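PDB 5TZJ: glycosyl transferase, which belongs to glycosyl transferase family 2 and is modelled here with uridine-diphosphate-N-acetylglucosamine bound in a pocket. Local coordinates for residues S131-T136 / V194-A199; E219-V224 / S255-N260. One frame throughout, in Å; residues are numbered along the deposited sequence.

Overall arrangement
The two contacts follow one another along the chain, interaction 1 closing before interaction 2 opens. They lie on opposite sides of the centre of the chain, with their own centres about 27 Å apart and their nearest atoms about 8 Å apart, so they do not touch. Interaction 1 fastens the loop before strand 139-140 to the end of strand 192-195, which belongs to the large mixed sheet. Interaction 2 belongs to the helical region matching the TarS linker family and joins helix 218-233 to the turn after helix 239-256. The side chains of F133 (interaction 1) and R258 (interaction 2) are about 10 and 9 Å from the bound uridine-diphosphate-N-acetylglucosamine, too far to contact it.

Interaction 1: S131-T136 / V194-A199; sequences SMFKET and VLSDKA
T136 and S196 carry the polar half of this contact. The T136 hydroxyl is used in both directions: S196 N donates to T136 OG1 at 2.8 Å (N-H...O 156°), and OG1 in turn donates to D197. That second bond, T136 OG1 to D197 OD1, is also 2.8 Å, and it meets the carboxylate from above its plane. The torsion at T136 (chi1 -65°) sets OG1 beside its own backbone N and sends CG2 the other way, where T136 CG2 comes within 3.2 Å of V194 O. T136 CA adds a C-H...O contact to the same carbonyl.

Three residues before T136, the carbonyl oxygen of F133 accepts a bond from S196 OG at 2.9 Å, the hydroxyl approaching from well above the carbonyl plane with a C=O...O angle of 101°. The same hydroxyl lies at the edge of the F133 ring, near its plane. V194 CG1, which stands anti to the backbone N, meets F133 CD1 at 3.6 Å, and the F133 and V194 side chains cross at about a right angle. V194 CG1 also lies 3.5 Å from M132 O.

Further out, M132 CG lies against one face of the F133 ring, which also packs on L117 and K119 of strand 115-122. K119 NZ is hydrogen-bonded to S196 O, and V194 pairs through its backbone with A137. The whole is a loop folded against the end of strand 192-195, fixed by serine and threonine hydroxyls at one margin of the mixed sheet of the family 2 glycosyl transferase domain.

Interaction 2: E219-V224 / S255-N260; sequences EDFYEV and SFSRTN
Helix 218-233 faces the turn that follows helix 239-256, with F221 opposite R258 and Y222 opposite T259 at CA separations of 9.5 and 9.4 Å, a gap bridged by side chains. R258 lies over one face of the F221 ring. Its CD sits 3.6 Å from the ring centroid as a CH-pi contact, and the guanidinium continues flat across the same ring, planes 12° apart and CZ 4.2 Å from the centroid, which makes a cation-pi stack. A bend at chi3 (61°) lets the arginine follow the aromatic face, the two side chains running past each other in opposite directions. S257 CB and T259 OG1 approach the F221 ring at its edge.

Beside this stack, Y222 OH and T259 OG1 share a hydrogen bond in which either hydroxyl could be the donor; it is modelled at 2.4 Å, so short that the exact length is doubtful. OG1 lies near the plane of the tyrosine ring. T259 OG1 is also hydrogen-bonded to H253 NE2. The turn itself is shaped by S257 OG, which accepts from T259 N at 3.0 Å in an ST turn and is also hydrogen-bonded to H253 O, tying the turn back to the last part of its helix.

W274 of helix 271-282 touches both Y222 and R258, while A176 in a loop packs on F221; the contact is thus buried where helices 218-233, 239-256 and 271-282 converge.

Interaction 1: S131-T136 / V194-A199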
ATOM      1  N   SER A 131     -13.657  -2.223  -0.441  1.00 49.28           N
ATOM      2  CA  SER A 131     -14.415  -2.092   0.800  1.00 50.52           C
ATOM      3  C   SER A 131     -14.439  -0.664   1.336  1.00 51.05           C
ATOM      4  O   SER A 131     -15.375  -0.312   2.064  1.00 54.67           O
ATOM      5  CB  SER A 131     -13.853  -3.025   1.873  1.00 49.21           C
ATOM      6  OG  SER A 131     -12.629  -2.532   2.399  1.00 45.77           O
ATOM      7  N   MET A 132     -13.455   0.168   0.992  1.00 46.61           N
ATOM      8  CA  MET A 132     -13.456   1.561   1.425  1.00 46.21           C
ATOM      9  C   MET A 132     -14.085   2.513   0.402  1.00 44.17           C
ATOM     10  O   MET A 132     -14.094   3.725   0.622  1.00 41.46           O
ATOM     11  CB  MET A 132     -12.021   2.018   1.763  1.00 43.50           C
ATOM     12  CG  MET A 132     -11.054   2.175   0.579  1.00 35.79           C
ATOM     13  SD  MET A 132     -10.753   0.609  -0.262  1.00 34.32           S
ATOM     14  CE  MET A 132      -9.986  -0.331   1.088  1.00 31.18           C
ATOM     15  N   PHE A 133     -14.616   2.010  -0.704  1.00 45.98           N
ATOM     16  CA  PHE A 133     -15.106   2.873  -1.768  1.00 46.51           C
ATOM     17  C   PHE A 133     -16.611   2.756  -1.974  1.00 51.64           C
ATOM     18  O   PHE A 133     -17.116   3.144  -3.030  1.00 51.98           O
ATOM     19  CB  PHE A 133     -14.374   2.577  -3.076  1.00 48.01           C
ATOM     20  CG  PHE A 133     -12.951   3.066  -3.101  1.00 43.86           C
ATOM     21  CD1 PHE A 133     -12.668   4.423  -3.062  1.00 42.94           C
ATOM     22  CD2 PHE A 133     -11.894   2.165  -3.171  1.00 39.79           C
ATOM     23  CE1 PHE A 133     -11.350   4.875  -3.086  1.00 37.95           C
ATOM     24  CE2 PHE A 133     -10.574   2.603  -3.202  1.00 36.11           C
ATOM     25  CZ  PHE A 133     -10.307   3.956  -3.155  1.00 38.35           C
ATOM     26  N   LYS A 134     -17.344   2.227  -0.990  1.00 53.75           N
ATOM     27  CA  LYS A 134     -18.789   2.071  -1.169  1.00 60.48           C
ATOM     28  C   LYS A 134     -19.536   3.392  -1.082  1.00 62.74           C
ATOM     29  O   LYS A 134     -20.713   3.440  -1.441  1.00 67.06           O
ATOM     30  CB  LYS A 134     -19.362   1.098  -0.132  1.00 62.76           C
ATOM     31  CG  LYS A 134     -18.855  -0.342  -0.246  1.00 65.50           C
ATOM     32  CD  LYS A 134     -19.284  -0.991  -1.559  1.00 71.30           C
ATOM     33  CE  LYS A 134     -18.170  -1.838  -2.176  1.00 73.12           C
ATOM     34  NZ  LYS A 134     -17.628  -2.895  -1.249  1.00 76.01           N
ATOM     35  N   GLU A 135     -18.883   4.457  -0.633  1.00 61.75           N
ATOM     36  CA  GLU A 135     -19.542   5.728  -0.388  1.00 63.11           C
ATOM     37  C   GLU A 135     -18.518   6.843  -0.546  1.00 57.61           C
ATOM     38  O   GLU A 135     -17.329   6.656  -0.267  1.00 53.28           O
ATOM     39  CB  GLU A 135     -20.155   5.750   1.018  1.00 69.32           C
ATOM     40  CG  GLU A 135     -21.391   6.633   1.163  1.00 78.70           C
ATOM     41  CD  GLU A 135     -22.095   6.422   2.501  1.00 85.22           C
ATOM     42  OE1 GLU A 135     -23.165   7.042   2.718  1.00 89.83           O
ATOM     43  OE2 GLU A 135     -21.576   5.631   3.335  1.00 84.83           O
ATOM     44  N   THR A 136     -18.975   7.994  -1.013  1.00 56.37           N
ATOM     45  CA  THR A 136     -18.139   9.179  -0.960  1.00 52.45           C
ATOM     46  C   THR A 136     -18.186   9.747   0.449  1.00 51.35           C
ATOM     47  O   THR A 136     -19.250   9.800   1.073  1.00 53.47           O
ATOM     48  CB  THR A 136     -18.611  10.221  -1.966  1.00 55.70           C
ATOM     49  OG1 THR A 136     -18.448   9.717  -3.301  1.00 48.25           O
ATOM     50  CG2 THR A 136     -17.823  11.500  -1.807  1.00 56.44           C
ATOM     51  N   VAL A 194     -12.715  10.390   0.757  1.00 36.85           N
ATOM     52  CA  VAL A 194     -12.948   9.319  -0.199  1.00 37.93           C
ATOM     53  C   VAL A 194     -13.936   9.838  -1.217  1.00 39.38           C
ATOM     54  O   VAL A 194     -15.052  10.255  -0.852  1.00 41.45           O
ATOM     55  CB  VAL A 194     -13.484   8.039   0.461  1.00 41.24           C
ATOM     56  CG1 VAL A 194     -13.609   6.935  -0.588  1.00 43.56           C
ATOM     57  CG2 VAL A 194     -12.555   7.588   1.600  1.00 36.89           C
ATOM     58  N   LEU A 195     -13.540   9.816  -2.483  1.00 38.71           N
ATOM     59  CA  LEU A 195     -14.410  10.234  -3.573  1.00 42.96           C
ATOM     60  C   LEU A 195     -14.764   8.992  -4.388  1.00 43.60           C
ATOM     61  O   LEU A 195     -13.881   8.358  -4.977  1.00 44.24           O
ATOM     62  CB  LEU A 195     -13.727  11.321  -4.405  1.00 43.73           C
ATOM     63  CG  LEU A 195     -14.432  11.954  -5.589  1.00 53.92           C
ATOM     64  CD1 LEU A 195     -14.533  13.437  -5.426  1.00 60.18           C
ATOM     65  CD2 LEU A 195     -13.536  11.711  -6.724  1.00 55.17           C
ATOM     66  N   SER A 196     -16.047   8.608  -4.361  1.00 43.85           N
ATOM     67  CA  SER A 196     -16.504   7.384  -5.009  1.00 45.86           C
ATOM     68  C   SER A 196     -17.584   7.617  -6.066  1.00 51.35           C
ATOM     69  O   SER A 196     -18.310   6.680  -6.404  1.00 56.36           O
ATOM     70  CB  SER A 196     -17.022   6.406  -3.959  1.00 46.81           C
ATOM     71  OG  SER A 196     -15.960   5.796  -3.267  1.00 43.62           O
ATOM     72  N   ASP A 197     -17.688   8.828  -6.626  1.00 51.34           N
ATOM     73  CA  ASP A 197     -18.816   9.133  -7.507  1.00 57.99           C
ATOM     74  C   ASP A 197     -18.773   8.353  -8.823  1.00 57.64           C
ATOM     75  O   ASP A 197     -19.836   8.031  -9.382  1.00 55.39           O
ATOM     76  CB  ASP A 197     -18.875  10.640  -7.761  1.00 63.48           C
ATOM     77  CG  ASP A 197     -19.377  11.402  -6.546  1.00 64.19           C
ATOM     78  OD1 ASP A 197     -19.704  10.748  -5.536  1.00 63.37           O
ATOM     79  OD2 ASP A 197     -19.462  12.642  -6.591  1.00 67.88           O
ATOM     80  N   LYS A 198     -17.577   8.050  -9.344  1.00 53.49           N
ATOM     81  CA  LYS A 198     -17.463   7.119 -10.464  1.00 55.16           C
ATOM     82  C   LYS A 198     -16.162   6.327 -10.345  1.00 52.05           C
ATOM     83  O   LYS A 198     -15.430   6.425  -9.351  1.00 46.58           O
ATOM     84  CB  LYS A 198     -17.580   7.847 -11.806  1.00 59.17           C
ATOM     85  CG  LYS A 198     -16.615   8.981 -11.979  1.00 58.78           C
ATOM     86  CD  LYS A 198     -17.171  10.064 -12.902  1.00 60.67           C
ATOM     87  CE  LYS A 198     -18.264  10.850 -12.215  1.00 61.59           C
ATOM     88  NZ  LYS A 198     -18.601  12.106 -12.929  1.00 62.21           N
ATOM     89  N   ALA A 199     -15.922   5.469 -11.335  1.00 51.58           N
ATOM     90  CA  ALA A 199     -14.641   4.781 -11.435  1.00 51.34           C
ATOM     91  C   ALA A 199     -13.599   5.788 -11.909  1.00 47.81           C
ATOM     92  O   ALA A 199     -13.642   6.231 -13.059  1.00 51.98           O
ATOM     93  CB  ALA A 199     -14.757   3.595 -12.389  1.00 53.74           C
TER

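Interaction 2: E219-V224 / S255-N260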
ATOM      1  N   GLU A 219      13.786 -10.494   4.326  1.00 25.10           N
ATOM      2  CA  GLU A 219      14.475  -9.449   5.065  1.00 29.52           C
ATOM      3  C   GLU A 219      14.023  -8.057   4.603  1.00 26.82           C
ATOM      4  O   GLU A 219      13.691  -7.195   5.424  1.00 21.29           O
ATOM      5  CB  GLU A 219      15.989  -9.627   4.896  1.00 37.52           C
ATOM      6  CG  GLU A 219      16.548 -10.958   5.496  1.00 44.95           C
ATOM      7  CD  GLU A 219      16.306 -12.224   4.626  1.00 50.39           C
ATOM      8  OE1 GLU A 219      15.886 -12.120   3.443  1.00 44.71           O
ATOM      9  OE2 GLU A 219      16.560 -13.345   5.145  1.00 59.31           O
ATOM     10  N   ASP A 220      14.032  -7.809   3.293  1.00 22.14           N
ATOM     11  CA  ASP A 220      13.638  -6.475   2.817  1.00 24.54           C
ATOM     12  C   ASP A 220      12.149  -6.231   3.046  1.00 25.64           C
ATOM     13  O   ASP A 220      11.748  -5.137   3.455  1.00 22.56           O
ATOM     14  CB  ASP A 220      13.980  -6.311   1.332  1.00 27.91           C
ATOM     15  CG  ASP A 220      15.449  -6.272   1.095  1.00 31.55           C
ATOM     16  OD1 ASP A 220      16.180  -5.938   2.043  1.00 35.66           O
ATOM     17  OD2 ASP A 220      15.883  -6.571  -0.017  1.00 35.49           O
ATOM     18  N   PHE A 221      11.308  -7.237   2.775  1.00 26.24           N
ATOM     19  CA  PHE A 221       9.873  -7.057   2.940  1.00 24.83           C
ATOM     20  C   PHE A 221       9.527  -6.691   4.370  1.00 24.31           C
ATOM     21  O   PHE A 221       8.775  -5.737   4.616  1.00 17.18           O
ATOM     22  CB  PHE A 221       9.121  -8.336   2.536  1.00 27.32           C
ATOM     23  CG  PHE A 221       7.642  -8.260   2.764  1.00 27.53           C
ATOM     24  CD1 PHE A 221       6.849  -7.470   1.938  1.00 28.04           C
ATOM     25  CD2 PHE A 221       7.039  -8.961   3.809  1.00 23.33           C
ATOM     26  CE1 PHE A 221       5.461  -7.375   2.133  1.00 24.29           C
ATOM     27  CE2 PHE A 221       5.663  -8.892   4.005  1.00 24.96           C
ATOM     28  CZ  PHE A 221       4.864  -8.086   3.158  1.00 27.88           C
ATOM     29  N   TYR A 222      10.047  -7.464   5.341  1.00 14.78           N
ATOM     30  CA  TYR A 222       9.626  -7.282   6.724  1.00 14.19           C
ATOM     31  C   TYR A 222      10.334  -6.119   7.393  1.00 18.49           C
ATOM     32  O   TYR A 222       9.854  -5.636   8.415  1.00 18.97           O
ATOM     33  CB  TYR A 222       9.883  -8.580   7.537  1.00 17.22           C
ATOM     34  CG  TYR A 222       8.864  -9.674   7.218  1.00 19.01           C
ATOM     35  CD1 TYR A 222       7.519  -9.524   7.569  1.00 15.16           C
ATOM     36  CD2 TYR A 222       9.242 -10.833   6.531  1.00 17.78           C
ATOM     37  CE1 TYR A 222       6.578 -10.507   7.237  1.00 14.94           C
ATOM     38  CE2 TYR A 222       8.280 -11.840   6.225  1.00 19.85           C
ATOM     39  CZ  TYR A 222       6.962 -11.654   6.615  1.00 18.94           C
ATOM     40  OH  TYR A 222       5.953 -12.575   6.294  1.00 20.39           O
ATOM     41  N   GLU A 223      11.432  -5.608   6.807  1.00 19.99           N
ATOM     42  CA  GLU A 223      11.961  -4.333   7.276  1.00 19.57           C
ATOM     43  C   GLU A 223      10.972  -3.203   6.994  1.00 20.33           C
ATOM     44  O   GLU A 223      10.834  -2.274   7.793  1.00 18.80           O
ATOM     45  CB  GLU A 223      13.322  -4.030   6.591  1.00 20.43           C
ATOM     46  CG  GLU A 223      13.814  -2.582   6.790  1.00 19.88           C
ATOM     47  CD  GLU A 223      14.227  -2.308   8.229  1.00 28.63           C
ATOM     48  OE1 GLU A 223      14.505  -1.144   8.574  1.00 33.67           O
ATOM     49  OE2 GLU A 223      14.266  -3.264   9.049  1.00 32.58           O
ATOM     50  N   VAL A 224      10.307  -3.222   5.839  1.00 19.21           N
ATOM     51  CA  VAL A 224       9.282  -2.177   5.616  1.00 18.95           C
ATOM     52  C   VAL A 224       8.136  -2.336   6.624  1.00 19.75           C
ATOM     53  O   VAL A 224       7.544  -1.345   7.082  1.00 21.80           O
ATOM     54  CB  VAL A 224       8.730  -2.256   4.184  1.00 19.71           C
ATOM     55  CG1 VAL A 224       7.544  -1.255   3.977  1.00 21.87           C
ATOM     56  CG2 VAL A 224       9.876  -2.117   3.097  1.00 21.42           C
ATOM     57  N   SER A 255      -3.894 -10.951   7.219  1.00 21.84           N
ATOM     58  CA  SER A 255      -4.957 -11.466   6.375  1.00 25.03           C
ATOM     59  C   SER A 255      -4.604 -11.435   4.903  1.00 29.74           C
ATOM     60  O   SER A 255      -5.048 -12.316   4.161  1.00 29.14           O
ATOM     61  CB  SER A 255      -6.265 -10.673   6.547  1.00 27.68           C
ATOM     62  OG  SER A 255      -6.638 -10.629   7.899  1.00 27.92           O
ATOM     63  N   PHE A 256      -3.859 -10.407   4.437  1.00 29.61           N
ATOM     64  CA  PHE A 256      -3.763 -10.208   3.004  1.00 28.21           C
ATOM     65  C   PHE A 256      -2.354 -10.262   2.463  1.00 28.10           C
ATOM     66  O   PHE A 256      -2.190 -10.453   1.261  1.00 35.17           O
ATOM     67  CB  PHE A 256      -4.448  -8.894   2.604  1.00 32.49           C
ATOM     68  CG  PHE A 256      -5.921  -8.931   2.852  1.00 45.67           C
ATOM     69  CD1 PHE A 256      -6.699  -9.906   2.249  1.00 52.32           C
ATOM     70  CD2 PHE A 256      -6.521  -8.076   3.760  1.00 48.41           C
ATOM     71  CE1 PHE A 256      -8.081  -9.996   2.497  1.00 53.73           C
ATOM     72  CE2 PHE A 256      -7.882  -8.154   4.003  1.00 51.11           C
ATOM     73  CZ  PHE A 256      -8.659  -9.117   3.367  1.00 53.57           C
ATOM     74  N   SER A 257      -1.349 -10.186   3.284  1.00 27.06           N
ATOM     75  CA  SER A 257       0.009 -10.177   2.749  1.00 27.93           C
ATOM     76  C   SER A 257       0.524 -11.609   2.605  1.00 26.98           C
ATOM     77  O   SER A 257      -0.140 -12.581   3.003  1.00 26.69           O
ATOM     78  CB  SER A 257       0.937  -9.381   3.659  1.00 23.74           C
ATOM     79  OG  SER A 257       1.289 -10.228   4.754  1.00 24.77           O
ATOM     80  N   ARG A 258       1.747 -11.722   2.068  1.00 20.71           N
ATOM     81  CA  ARG A 258       2.468 -12.988   1.929  1.00 19.62           C
ATOM     82  C   ARG A 258       2.716 -13.658   3.274  1.00 22.03           C
ATOM     83  O   ARG A 258       3.082 -14.844   3.325  1.00 22.66           O
ATOM     84  CB  ARG A 258       3.837 -12.724   1.237  1.00 17.89           C
ATOM     85  CG  ARG A 258       4.772 -11.938   2.198  1.00 23.96           C
ATOM     86  CD  ARG A 258       6.077 -11.505   1.527  1.00 32.04           C
ATOM     87  NE  ARG A 258       5.821 -10.633   0.398  1.00 36.05           N
ATOM     88  CZ  ARG A 258       6.730 -10.365  -0.544  1.00 41.30           C
ATOM     89  NH1 ARG A 258       7.954 -10.920  -0.489  1.00 38.40           N
ATOM     90  NH2 ARG A 258       6.401  -9.574  -1.549  1.00 38.65           N
ATOM     91  N   THR A 259       2.599 -12.920   4.376  1.00 23.81           N
ATOM     92  CA  THR A 259       2.674 -13.571   5.681  1.00 22.16           C
ATOM     93  C   THR A 259       1.579 -14.628   5.823  1.00 19.63           C
ATOM     94  O   THR A 259       1.782 -15.711   6.428  1.00 18.36           O
ATOM     95  CB  THR A 259       2.566 -12.514   6.774  1.00 22.41           C
ATOM     96  OG1 THR A 259       3.728 -11.693   6.712  1.00 22.14           O
ATOM     97  CG2 THR A 259       2.505 -13.179   8.191  1.00 20.26           C
ATOM     98  N   ASN A 260       0.401 -14.329   5.295  1.00 17.10           N
ATOM     99  CA  ASN A 260      -0.725 -15.279   5.474  1.00 19.99           C
ATOM    100  C   ASN A 260      -0.423 -16.681   4.932  1.00 22.23           C
ATOM    101  O   ASN A 260      -0.341 -16.876   3.724  1.00 25.20           O
ATOM    102  CB  ASN A 260      -2.012 -14.788   4.791  1.00 21.78           C
ATOM    103  CG  ASN A 260      -3.260 -15.676   5.197  1.00 30.14           C
ATOM    104  OD1 ASN A 260      -3.440 -16.726   4.656  1.00 36.35           O
ATOM    105  ND2 ASN A 260      -3.997 -15.285   6.205  1.00 31.18           N
TER